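Local atomic coordinates of odorant binding protein OBP69a (Ceratitis capitata, PDB entry 6HHE), a protein that probably binds and carries odorants, as a secreted member of the PBP/GOBP family of insect odorant-binding proteins. Residues K20-T25 against K45-C50. Sequence-based numbering, arbitrary orientation. Where two conformers were deposited one is given.
Sequences KETGVT and KCFIHC
The Phe-47 ring has Thr-22 OG1 at its edge, near the ring plane, while Val-24 CG1 approaches obliquely, 3.7 Å from Phe-47 CD1. With its CG anti to the backbone N (chi1 173°), Phe-47 extends along the end of helix 10-22, where Cys-18 and Ile-19 also touch it. Level with Phe-47, Thr-22 packs against the backbone of helix 42-55: its methyl CG2 lies 3.6 Å from Cys-46 O and equally close to Phe-47 N, with Cys-46 CB and Cys-50 CB alongside. Thr-22 OG1 takes the crowded position between backbone N and carbonyl carbon (chi1 63°), which turns it back to its own chain. There it hydrogen-bonds to Cys-18 O, and the Val-24 N-H makes a weak bond to Thr-22 OG1 (N to O 3.4 Å), after Gly-23, with positive phi, has ended the helix. An alanine in place of Thr-22 would lose the methyl and the hydroxyl, would probably loosen the packing on Cys-46 and Phe-47, and might slacken the turn to Val-24. The extended Glu-21 chain brings OE1 to 3.7 Å from Cys-50 SG, a van der Waals approach, while the same oxygen salt-bridges Lys-54. No hydrogen bond joins residues 20-25 to 45-50. Beside the contact, disulfide Cys-18–Cys-50 ties helix 10-22 to helix 42-55, and Cys-46 is disulfide-bonded to Cys-97 of helix 96-110: two of the three interlocked disulfides (the third is Cys-88–Cys-106) characteristic of classic insect odorant-binding proteins. The chemistry thus implies a mostly van der Waals seam, with the Glu-21 charge at its exposed end, probably balanced by Lys-54.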
loop_
_atom_site.group_PDB
_atom_site.type_symbol
_atom_site.label_atom_id
_atom_site.label_comp_id
_atom_site.label_asym_id
_atom_site.label_seq_id
_atom_site.Cartn_x
_atom_site.Cartn_y
_atom_site.Cartn_z
ATOM N N LYS A 20 10.844 7.448 7.878
ATOM C CA LYS A 20 11.260 8.335 8.946
ATOM C C LYS A 20 10.050 8.860 9.708
ATOM O O LYS A 20 10.093 8.995 10.931
ATOM C CB LYS A 20 12.083 9.499 8.389
ATOM C CG LYS A 20 13.455 9.097 7.910
ATOM C CD LYS A 20 14.205 10.348 7.444
ATOM C CE LYS A 20 15.705 10.112 7.402
ATOM N NZ LYS A 20 16.011 8.984 6.503
ATOM N N GLU A 21 8.958 9.104 8.970
ATOM C CA GLU A 21 7.744 9.687 9.511
ATOM C C GLU A 21 6.990 8.709 10.408
ATOM O O GLU A 21 6.360 9.135 11.384
ATOM C CB GLU A 21 6.879 10.164 8.332
ATOM C CG GLU A 21 5.581 10.853 8.676
ATOM C CD GLU A 21 4.788 11.293 7.437
ATOM O OE1 GLU A 21 5.385 11.657 6.396
ATOM O OE2 GLU A 21 3.546 11.310 7.547
ATOM N N THR A 22 7.041 7.386 10.122
ATOM C CA THR A 22 6.268 6.382 10.828
ATOM C C THR A 22 7.069 5.542 11.814
ATOM O O THR A 22 6.466 4.855 12.656
ATOM C CB THR A 22 5.585 5.405 9.862
ATOM O OG1 THR A 22 6.578 4.690 9.126
ATOM C CG2 THR A 22 4.658 6.155 8.939
ATOM N N GLY A 23 8.396 5.529 11.705
ATOM C CA GLY A 23 9.173 4.646 12.559
ATOM C C GLY A 23 9.089 3.161 12.247
ATOM O O GLY A 23 9.584 2.354 13.049
ATOM N N VAL A 24 8.522 2.775 11.099
ATOM C CA VAL A 24 8.591 1.379 10.660
ATOM C C VAL A 24 10.047 0.944 10.565
ATOM O O VAL A 24 10.932 1.732 10.175
ATOM C CB VAL A 24 7.852 1.191 9.319
ATOM C CG1 VAL A 24 8.625 1.801 8.149
ATOM C CG2 VAL A 24 7.550 -0.280 9.023
ATOM N N THR A 25 10.315 -0.298 10.954
ATOM C CA THR A 25 11.664 -0.834 10.980
ATOM C C THR A 25 11.792 -1.997 10.003
ATOM O O THR A 25 10.798 -2.635 9.609
ATOM C CB THR A 25 12.068 -1.251 12.394
ATOM O OG1 THR A 25 10.993 -1.961 13.010
ATOM C CG2 THR A 25 12.367 -0.040 13.241
ATOM N N LYS A 45 1.243 -0.467 9.471
ATOM C CA LYS A 45 -0.024 0.045 8.959
ATOM C C LYS A 45 0.131 1.507 8.569
ATOM O O LYS A 45 -0.348 1.940 7.509
ATOM C CB LYS A 45 -1.125 -0.097 10.031
ATOM C CG LYS A 45 -1.325 -1.514 10.543
ATOM C CD LYS A 45 -2.581 -1.569 11.423
ATOM C CE LYS A 45 -2.663 -2.949 11.936
ATOM N NZ LYS A 45 -3.721 -2.927 13.021
ATOM N N CYS A 46 0.799 2.278 9.408
ATOM C CA CYS A 46 0.921 3.698 9.123
ATOM C C CYS A 46 1.905 3.978 8.003
ATOM O O CYS A 46 1.692 4.949 7.272
ATOM C CB CYS A 46 1.311 4.455 10.362
ATOM S SG CYS A 46 -0.032 4.524 11.580
ATOM N N PHE A 47 2.955 3.174 7.855
ATOM C CA PHE A 47 3.796 3.281 6.661
ATOM C C PHE A 47 2.971 3.100 5.404
ATOM O O PHE A 47 3.140 3.833 4.429
ATOM C CB PHE A 47 4.919 2.246 6.723
ATOM C CG PHE A 47 5.722 2.173 5.476
ATOM C CD1 PHE A 47 6.736 3.092 5.258
ATOM C CD2 PHE A 47 5.463 1.194 4.528
ATOM C CE1 PHE A 47 7.456 3.033 4.050
ATOM C CE2 PHE A 47 6.166 1.134 3.306
ATOM C CZ PHE A 47 7.181 2.064 3.096
ATOM N N ILE A 48 2.135 2.055 5.365
ATOM C CA ILE A 48 1.326 1.800 4.179
ATOM C C ILE A 48 0.389 2.971 3.926
ATOM O O ILE A 48 0.295 3.465 2.793
ATOM C CB ILE A 48 0.556 0.470 4.342
ATOM C CG1 ILE A 48 1.545 -0.670 4.482
ATOM C CG2 ILE A 48 -0.342 0.266 3.138
ATOM C CD1 ILE A 48 0.908 -1.986 4.770
ATOM N N HIS A 49 -0.232 3.509 4.983
ATOM C CA HIS A 49 -1.049 4.701 4.799
ATOM C C HIS A 49 -0.232 5.861 4.242
ATOM O O HIS A 49 -0.695 6.565 3.341
ATOM C CB HIS A 49 -1.701 5.104 6.117
ATOM C CG HIS A 49 -2.489 6.356 6.015
ATOM N ND1 HIS A 49 -1.935 7.598 6.248
ATOM C CD2 HIS A 49 -3.768 6.571 5.635
ATOM C CE1 HIS A 49 -2.851 8.527 6.026
ATOM N NE2 HIS A 49 -3.977 7.931 5.678
ATOM N N CYS A 50 0.983 6.047 4.752
ATOM C CA CYS A 50 1.871 7.139 4.326
ATOM C C CYS A 50 2.142 7.050 2.839
ATOM O O CYS A 50 2.087 8.072 2.131
ATOM C CB CYS A 50 3.164 7.036 5.144
ATOM S SG CYS A 50 4.371 8.438 4.799
#